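Local coordinates for sensor protein (Vibrio cholerae O1 biovar El Tor, PDB 3MXQ), which is a sensory box (PAS) sensor histidine kinase, seen here as its N-terminal sensor domain, whose full-length form probably autophosphorylates a histidine from ATP, at the interface of chains A and B and the interface of chains A and C. Residues are numbered along the deposited sequence; one frame, centred on the assembly and turned at random. Chains: chain A/B/C, Sensor protein.

Contact 1: the interface of chains A and B. Residues chain A 31, 33, 35, 48, 125, 140, 142; chain B 21-22, 24-25, 28.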
ATOM      1  N   LEU A  31      -2.345  -7.623   3.710  1.00 33.99           N
ATOM      2  CA  LEU A  31      -3.126  -6.893   2.704  1.00 33.03           C
ATOM      3  C   LEU A  31      -3.176  -7.546   1.330  1.00 32.58           C
ATOM      4  O   LEU A  31      -3.958  -7.131   0.493  1.00 32.96           O
ATOM      5  CB  LEU A  31      -2.617  -5.460   2.539  1.00 32.88           C
ATOM      6  CG  LEU A  31      -2.935  -4.519   3.689  1.00 31.90           C
ATOM      7  CD1 LEU A  31      -2.004  -3.359   3.636  1.00 30.57           C
ATOM      8  CD2 LEU A  31      -4.364  -4.068   3.611  1.00 31.47           C
ATOM      9  N   PHE A  33      -3.937  -9.929  -1.825  1.00 29.90           N
ATOM     10  CA  PHE A  33      -5.144 -10.618  -2.241  1.00 28.99           C
ATOM     11  C   PHE A  33      -5.000 -11.036  -3.677  1.00 28.74           C
ATOM     12  O   PHE A  33      -4.175 -10.498  -4.387  1.00 29.22           O
ATOM     13  CB  PHE A  33      -6.369  -9.713  -2.097  1.00 29.17           C
ATOM     14  CG  PHE A  33      -6.320  -8.457  -2.936  1.00 27.82           C
ATOM     15  CD1 PHE A  33      -5.482  -7.399  -2.594  1.00 27.05           C
ATOM     16  CD2 PHE A  33      -7.145  -8.319  -4.043  1.00 27.38           C
ATOM     17  CE1 PHE A  33      -5.447  -6.225  -3.360  1.00 26.18           C
ATOM     18  CE2 PHE A  33      -7.121  -7.151  -4.813  1.00 27.12           C
ATOM     19  CZ  PHE A  33      -6.264  -6.101  -4.470  1.00 26.07           C
ATOM     20  N   LEU A  35      -6.336 -11.224  -7.509  1.00 28.75           N
ATOM     21  CA  LEU A  35      -7.095 -10.317  -8.359  1.00 29.33           C
ATOM     22  C   LEU A  35      -7.111 -10.809  -9.782  1.00 29.94           C
ATOM     23  O   LEU A  35      -6.072 -11.174 -10.332  1.00 30.16           O
ATOM     24  CB  LEU A  35      -6.521  -8.903  -8.318  1.00 29.42           C
ATOM     25  CG  LEU A  35      -7.261  -7.955  -9.270  1.00 30.76           C
ATOM     26  CD1 LEU A  35      -7.684  -6.645  -8.587  1.00 32.45           C
ATOM     27  CD2 LEU A  35      -6.459  -7.701 -10.548  1.00 31.71           C
ATOM     28  N   ASN A  48      -3.337 -10.760 -11.177  1.00 43.84           N
ATOM     29  CA  ASN A  48      -2.281 -10.660 -10.149  1.00 43.99           C
ATOM     30  C   ASN A  48      -1.157 -11.655 -10.242  1.00 44.76           C
ATOM     31  O   ASN A  48      -1.372 -12.814 -10.589  1.00 45.12           O
ATOM     32  CB  ASN A  48      -2.893 -10.999  -8.800  1.00 43.66           C
ATOM     33  CG  ASN A  48      -3.144  -9.814  -7.977  1.00 42.27           C
ATOM     34  OD1 ASN A  48      -2.938  -8.689  -8.413  1.00 41.61           O
ATOM     35  ND2 ASN A  48      -3.598 -10.041  -6.763  1.00 41.68           N
ATOM     36  N   ILE A 125     -16.788  -7.111  -8.809  1.00 30.61           N
ATOM     37  CA  ILE A 125     -17.061  -5.725  -9.181  1.00 31.36           C
ATOM     38  C   ILE A 125     -17.203  -5.592 -10.695  1.00 33.05           C
ATOM     39  O   ILE A 125     -16.248  -5.879 -11.439  1.00 33.16           O
ATOM     40  CB  ILE A 125     -15.923  -4.782  -8.763  1.00 30.97           C
ATOM     41  CG1 ILE A 125     -15.681  -4.823  -7.245  1.00 30.38           C
ATOM     42  CG2 ILE A 125     -16.216  -3.377  -9.241  1.00 30.48           C
ATOM     43  CD1 ILE A 125     -14.240  -4.495  -6.830  1.00 28.40           C
ATOM     44  N   CYS A 140     -11.737 -10.406  -6.748  1.00 33.47           N
ATOM     45  CA  CYS A 140     -10.712 -10.298  -5.750  1.00 33.88           C
ATOM     46  C   CYS A 140     -11.026 -11.325  -4.703  1.00 33.92           C
ATOM     47  O   CYS A 140     -12.162 -11.404  -4.226  1.00 34.26           O
ATOM     48  CB  CYS A 140     -10.736  -8.904  -5.138  1.00 34.16           C
ATOM     49  SG  CYS A 140     -10.610  -7.547  -6.358  1.00 37.83           S
ATOM     50  N   TYR A 142     -10.032 -12.645  -0.968  1.00 37.11           N
ATOM     51  CA  TYR A 142      -9.372 -12.246   0.268  1.00 39.16           C
ATOM     52  C   TYR A 142      -9.331 -13.385   1.240  1.00 41.66           C
ATOM     53  O   TYR A 142     -10.279 -14.132   1.342  1.00 41.31           O
ATOM     54  CB  TYR A 142     -10.121 -11.104   0.941  1.00 38.39           C
ATOM     55  CG  TYR A 142     -10.270  -9.878   0.091  1.00 36.80           C
ATOM     56  CD1 TYR A 142      -9.290  -8.887   0.083  1.00 33.74           C
ATOM     57  CD2 TYR A 142     -11.414  -9.691  -0.686  1.00 36.48           C
ATOM     58  CE1 TYR A 142      -9.429  -7.768  -0.684  1.00 33.35           C
ATOM     59  CE2 TYR A 142     -11.564  -8.562  -1.468  1.00 35.91           C
ATOM     60  CZ  TYR A 142     -10.563  -7.604  -1.459  1.00 35.05           C
ATOM     61  OH  TYR A 142     -10.723  -6.482  -2.237  1.00 36.80           O
TER
ATOM     62  N   ARG B  21      -8.946  -1.189  -6.469  1.00 30.22           N
ATOM     63  CA  ARG B  21      -8.363  -2.501  -6.215  1.00 28.73           C
ATOM     64  C   ARG B  21      -7.132  -2.715  -7.052  1.00 28.36           C
ATOM     65  O   ARG B  21      -6.119  -3.170  -6.532  1.00 28.88           O
ATOM     66  CB  ARG B  21      -9.336  -3.617  -6.531  1.00 28.63           C
ATOM     67  CG  ARG B  21     -10.524  -3.735  -5.609  1.00 29.82           C
ATOM     68  CD  ARG B  21     -10.179  -3.755  -4.129  1.00 30.57           C
ATOM     69  NE  ARG B  21     -11.417  -3.850  -3.366  1.00 33.64           N
ATOM     70  CZ  ARG B  21     -12.213  -2.823  -3.047  1.00 34.42           C
ATOM     71  NH1 ARG B  21     -11.895  -1.578  -3.395  1.00 34.54           N
ATOM     72  NH2 ARG B  21     -13.337  -3.052  -2.368  1.00 33.80           N
ATOM     73  N   LEU B  22      -7.217  -2.390  -8.345  1.00 27.62           N
ATOM     74  CA  LEU B  22      -6.094  -2.537  -9.272  1.00 26.79           C
ATOM     75  C   LEU B  22      -4.893  -1.742  -8.806  1.00 26.31           C
ATOM     76  O   LEU B  22      -3.759  -2.212  -8.910  1.00 26.00           O
ATOM     77  CB  LEU B  22      -6.477  -2.064 -10.667  1.00 27.02           C
ATOM     78  CG  LEU B  22      -7.316  -3.008 -11.523  1.00 27.85           C
ATOM     79  CD1 LEU B  22      -8.043  -2.230 -12.609  1.00 28.98           C
ATOM     80  CD2 LEU B  22      -6.469  -4.132 -12.115  1.00 28.09           C
ATOM     81  N   LEU B  24      -4.333  -0.825  -5.604  1.00 25.50           N
ATOM     82  CA  LEU B  24      -3.792  -1.470  -4.422  1.00 25.60           C
ATOM     83  C   LEU B  24      -2.917  -2.644  -4.845  1.00 26.49           C
ATOM     84  O   LEU B  24      -1.801  -2.823  -4.341  1.00 26.74           O
ATOM     85  CB  LEU B  24      -4.888  -1.936  -3.481  1.00 25.17           C
ATOM     86  CG  LEU B  24      -4.352  -2.618  -2.213  1.00 23.52           C
ATOM     87  CD1 LEU B  24      -3.284  -1.767  -1.509  1.00 20.47           C
ATOM     88  CD2 LEU B  24      -5.491  -2.945  -1.284  1.00 21.66           C
ATOM     89  N   SER B  25      -3.413  -3.432  -5.791  1.00 27.36           N
ATOM     90  CA  SER B  25      -2.639  -4.544  -6.304  1.00 28.24           C
ATOM     91  C   SER B  25      -1.296  -4.044  -6.850  1.00 29.14           C
ATOM     92  O   SER B  25      -0.262  -4.581  -6.485  1.00 29.46           O
ATOM     93  CB  SER B  25      -3.429  -5.307  -7.358  1.00 28.15           C
ATOM     94  OG  SER B  25      -2.576  -6.125  -8.134  1.00 28.33           O
ATOM     95  N   LEU B  28       1.162  -3.175  -3.986  1.00 33.27           N
ATOM     96  CA  LEU B  28       1.689  -4.332  -3.264  1.00 34.28           C
ATOM     97  C   LEU B  28       2.748  -5.069  -4.070  1.00 35.52           C
ATOM     98  O   LEU B  28       3.767  -5.477  -3.527  1.00 35.43           O
ATOM     99  CB  LEU B  28       0.572  -5.262  -2.816  1.00 33.86           C
ATOM    100  CG  LEU B  28      -0.452  -4.579  -1.900  1.00 33.52           C
ATOM    101  CD1 LEU B  28      -1.660  -5.481  -1.595  1.00 32.57           C
ATOM    102  CD2 LEU B  28       0.209  -4.097  -0.626  1.00 32.51           C
TER

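Contact 2: the interface of chains A and C. Residues chain A 23-24, 27-28, 30-31; chain C 20, 23-24, 26-27.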
ATOM      1  N   LEU A  23       7.794  -5.170  10.071  1.00 36.60           N
ATOM      2  CA  LEU A  23       6.506  -4.523  10.129  1.00 35.33           C
ATOM      3  C   LEU A  23       5.945  -4.504   8.741  1.00 34.78           C
ATOM      4  O   LEU A  23       4.860  -5.049   8.496  1.00 35.24           O
ATOM      5  CB  LEU A  23       6.645  -3.089  10.635  1.00 35.44           C
ATOM      6  CG  LEU A  23       5.424  -2.164  10.506  1.00 36.00           C
ATOM      7  CD1 LEU A  23       4.123  -2.787  11.111  1.00 36.05           C
ATOM      8  CD2 LEU A  23       5.729  -0.813  11.128  1.00 36.41           C
ATOM      9  N   LEU A  24       6.697  -3.881   7.834  1.00 33.71           N
ATOM     10  CA  LEU A  24       6.276  -3.720   6.453  1.00 32.77           C
ATOM     11  C   LEU A  24       5.913  -5.071   5.878  1.00 32.39           C
ATOM     12  O   LEU A  24       4.847  -5.247   5.300  1.00 32.53           O
ATOM     13  CB  LEU A  24       7.398  -3.101   5.628  1.00 32.70           C
ATOM     14  CG  LEU A  24       7.037  -2.799   4.175  1.00 32.79           C
ATOM     15  CD1 LEU A  24       5.746  -1.979   4.114  1.00 33.15           C
ATOM     16  CD2 LEU A  24       8.175  -2.092   3.455  1.00 32.18           C
ATOM     17  N   LEU A  27       2.691  -6.314   7.115  1.00 30.55           N
ATOM     18  CA  LEU A  27       1.578  -5.552   6.562  1.00 30.64           C
ATOM     19  C   LEU A  27       1.217  -6.064   5.174  1.00 31.09           C
ATOM     20  O   LEU A  27       0.050  -6.352   4.914  1.00 30.99           O
ATOM     21  CB  LEU A  27       1.876  -4.059   6.504  1.00 30.52           C
ATOM     22  CG  LEU A  27       1.481  -3.210   7.700  1.00 30.30           C
ATOM     23  CD1 LEU A  27       2.062  -1.825   7.571  1.00 30.71           C
ATOM     24  CD2 LEU A  27      -0.009  -3.118   7.772  1.00 30.97           C
ATOM     25  N   LEU A  28       2.208  -6.187   4.292  1.00 31.73           N
ATOM     26  CA  LEU A  28       1.950  -6.663   2.936  1.00 33.11           C
ATOM     27  C   LEU A  28       1.408  -8.099   2.919  1.00 34.45           C
ATOM     28  O   LEU A  28       0.574  -8.435   2.074  1.00 34.81           O
ATOM     29  CB  LEU A  28       3.199  -6.571   2.068  1.00 32.93           C
ATOM     30  CG  LEU A  28       3.983  -5.257   1.998  1.00 33.68           C
ATOM     31  CD1 LEU A  28       5.346  -5.463   1.289  1.00 33.07           C
ATOM     32  CD2 LEU A  28       3.157  -4.154   1.323  1.00 33.98           C
ATOM     33  N   GLN A  30      -0.619  -9.312   5.041  1.00 36.92           N
ATOM     34  CA  GLN A  30      -2.009  -9.269   5.457  1.00 36.34           C
ATOM     35  C   GLN A  30      -2.898  -8.556   4.465  1.00 35.21           C
ATOM     36  O   GLN A  30      -4.073  -8.863   4.375  1.00 35.49           O
ATOM     37  CB  GLN A  30      -2.141  -8.662   6.844  1.00 36.77           C
ATOM     38  CG  GLN A  30      -1.831  -9.645   7.944  1.00 38.88           C
ATOM     39  CD  GLN A  30      -1.926  -9.024   9.320  1.00 40.91           C
ATOM     40  OE1 GLN A  30      -1.326  -7.980   9.581  1.00 41.83           O
ATOM     41  NE2 GLN A  30      -2.686  -9.665  10.211  1.00 41.95           N
ATOM     42  N   LEU A  31      -2.345  -7.623   3.710  1.00 33.99           N
ATOM     43  CA  LEU A  31      -3.126  -6.893   2.704  1.00 33.03           C
ATOM     44  C   LEU A  31      -3.176  -7.546   1.330  1.00 32.58           C
ATOM     45  O   LEU A  31      -3.958  -7.131   0.493  1.00 32.96           O
ATOM     46  CB  LEU A  31      -2.617  -5.460   2.539  1.00 32.88           C
ATOM     47  CG  LEU A  31      -2.935  -4.519   3.689  1.00 31.90           C
ATOM     48  CD1 LEU A  31      -2.004  -3.359   3.636  1.00 30.57           C
ATOM     49  CD2 LEU A  31      -4.364  -4.068   3.611  1.00 31.47           C
TER
ATOM     50  N   SER C  20      -8.840  -4.642   7.312  1.00 30.88           N
ATOM     51  CA  SER C  20      -8.240  -4.235   6.047  1.00 30.20           C
ATOM     52  C   SER C  20      -8.060  -2.741   5.974  1.00 29.33           C
ATOM     53  O   SER C  20      -6.942  -2.273   5.768  1.00 29.44           O
ATOM     54  CB  SER C  20      -9.076  -4.688   4.864  1.00 30.58           C
ATOM     55  OG  SER C  20      -8.977  -6.090   4.718  1.00 32.77           O
ATOM     56  N   LEU C  23      -5.382  -1.564   8.316  1.00 23.72           N
ATOM     57  CA  LEU C  23      -4.051  -1.948   7.824  1.00 23.33           C
ATOM     58  C   LEU C  23      -3.578  -1.091   6.644  1.00 23.16           C
ATOM     59  O   LEU C  23      -2.417  -0.644   6.611  1.00 22.75           O
ATOM     60  CB  LEU C  23      -4.028  -3.424   7.437  1.00 23.27           C
ATOM     61  CG  LEU C  23      -4.092  -4.445   8.578  1.00 23.70           C
ATOM     62  CD1 LEU C  23      -3.932  -5.830   8.022  1.00 23.60           C
ATOM     63  CD2 LEU C  23      -3.011  -4.185   9.634  1.00 23.92           C
ATOM     64  N   LEU C  24      -4.478  -0.856   5.684  1.00 23.18           N
ATOM     65  CA  LEU C  24      -4.151  -0.032   4.524  1.00 23.56           C
ATOM     66  C   LEU C  24      -3.814   1.376   4.966  1.00 24.40           C
ATOM     67  O   LEU C  24      -2.922   2.020   4.422  1.00 24.19           O
ATOM     68  CB  LEU C  24      -5.303   0.013   3.527  1.00 23.25           C
ATOM     69  CG  LEU C  24      -4.978   0.841   2.275  1.00 23.00           C
ATOM     70  CD1 LEU C  24      -3.739   0.312   1.552  1.00 22.69           C
ATOM     71  CD2 LEU C  24      -6.164   0.949   1.327  1.00 22.78           C
ATOM     72  N   GLU C  26      -2.474   2.156   7.727  1.00 29.53           N
ATOM     73  CA  GLU C  26      -1.177   2.146   8.401  1.00 30.91           C
ATOM     74  C   GLU C  26      -0.046   2.079   7.363  1.00 31.06           C
ATOM     75  O   GLU C  26       0.898   2.884   7.391  1.00 31.00           O
ATOM     76  CB  GLU C  26      -1.103   1.008   9.409  1.00 31.27           C
ATOM     77  CG  GLU C  26       0.118   1.062  10.323  1.00 35.29           C
ATOM     78  CD  GLU C  26       0.226  -0.142  11.287  1.00 39.04           C
ATOM     79  OE1 GLU C  26       1.251  -0.207  12.021  1.00 41.92           O
ATOM     80  OE2 GLU C  26      -0.696  -1.007  11.328  1.00 39.77           O
ATOM     81  N   LEU C  27      -0.182   1.145   6.422  1.00 31.28           N
ATOM     82  CA  LEU C  27       0.722   1.040   5.288  1.00 31.16           C
ATOM     83  C   LEU C  27       0.875   2.373   4.576  1.00 32.11           C
ATOM     84  O   LEU C  27       1.996   2.820   4.387  1.00 32.33           O
ATOM     85  CB  LEU C  27       0.232  -0.028   4.303  1.00 30.45           C
ATOM     86  CG  LEU C  27       1.079  -0.193   3.041  1.00 28.81           C
ATOM     87  CD1 LEU C  27       2.468  -0.628   3.416  1.00 27.55           C
ATOM     88  CD2 LEU C  27       0.478  -1.174   2.080  1.00 27.09           C
TER

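Contact 1: the interface of chains A and B
The ring of A:Phe33 meets chain B with its edge: the backbone carbonyl O of B:Arg21 lies in the ring plane, 3.6 Å from CZ at the tip. CE1 of the same ring meets CD2 of B:Leu24 at 3.9 Å, the methyl standing out of the ring plane and the two side chains crossing obliquely. A:Phe33 holds its CG in the crowded position between backbone N and carbonyl carbon (chi1 61°), and this sends the ring tip toward helix 13-31 of chain B. The phenol of A:Tyr142 also approaches end-on, its ring plane 61° from the guanidinium of B:Arg21. NE of B:Arg21 donates a hydrogen bond of 2.9 Å to the phenolic OH of A:Tyr142, bent to 136° at the hydrogen, with the oxygen somewhat out of the guanidinium plane. The arginine chain bends at chi2 to bring NE there. Its aliphatic stem rests on the sheet of the PAS domain, CG lying 3.9 Å from SG of A:Cys140, with CD1 of A:Ile125 also near CG, its side chain crossing at about a right angle, and CD1 of A:Leu35 meeting CB. The other branch of A:Leu35, CD2, reaches CD2 of B:Leu22 at 3.9 Å, the two leucines crossing at about a right angle. Toward the C-terminal end of the helix, B:Leu28 places CD1 3.5 Å from the backbone O of A:Leu31. The patch thus seats one helix of chain B on the sheet of chain A, in a two-fold interface whose physiological role the structure alone does not show. B:Ser25, with OG anti to its backbone N, donates a 2.6 Å hydrogen bond to the amide OD1 of A:Asn48, approaching in the carbonyl plane.

Contact 2: the interface of chains A and C
Apolar packing between two copies of helix 13-31 builds this contact, with leucines supplying most of the surface. C:Leu23 and C:Leu27, one turn apart, insert among the side chains of A:Leu24, A:Leu27, A:Leu28, A:Gln30 and A:Leu31. The two central leucines of chain C leave their helix differently: C:Leu23 has CG anti to the carbonyl carbon (chi1 -71°), whereas C:Leu27 has CG anti to the backbone N (chi1 178°). C:Leu27 divides its branches, CD1 meeting CD1 of A:Leu24 at 3.6 Å and CD2 meeting CD1 of A:Leu31 at 3.7 Å. CD2 of A:Leu28 comes up to both methyls at the limit of contact, its side chain crossing that of C:Leu27 at about a right angle. C:Leu23 straddles a second pair of residues: CD2 packs obliquely against CD2 of A:Leu27 at 3.7 Å, while CD1 touches the aliphatic CB of A:Gln30 at 3.6 Å.

Methyl groups also lie against backbone. CD2 of A:Leu27 sits 3.6 Å from the carbonyl O of C:Leu23, and its CD1 reaches the backbone N and CA of C:Leu27. A:Leu31 spreads over the preceding turn of the partner helix, its CD2 lying 3.8 Å from the carbonyl O of C:Ser20 and close to the backbone N of C:Leu24.

Polar side chains contribute without hydrogen bonds or salt bridges across the patch. The extended C:Glu26, with CG anti to its backbone N, brings carboxylate OE1 to 4.0 Å from CD1 of A:Leu23, the two side chains crossing obliquely. Shape and hydrophobic burial therefore appear to dominate, and whether this pairing, which is not an exact two-fold, forms in the intact kinase cannot be judged from the structure alone. A:Gln30 turns its amide oxygen OE1 toward a methyl, CD1 of C:Leu23, at 3.7 Å.

The C-alpha centres of contact 1 and contact 2 lie about 13 Å apart, and A:Leu31, at the C-terminal end of helix 13-31, belongs to both: its backbone carbonyl serves contact 1 and its side chain contact 2. Helix 13-31 is the common element: the chain B helix lies on the sheet of chain A in contact 1, and the chain A helix packs on that of chain C in contact 2. Chain A can therefore engage chains B and C together, linking a helix-to-sheet pairing to a helix packing within the deposited assembly of four copies, which may or may not be the physiological oligomer.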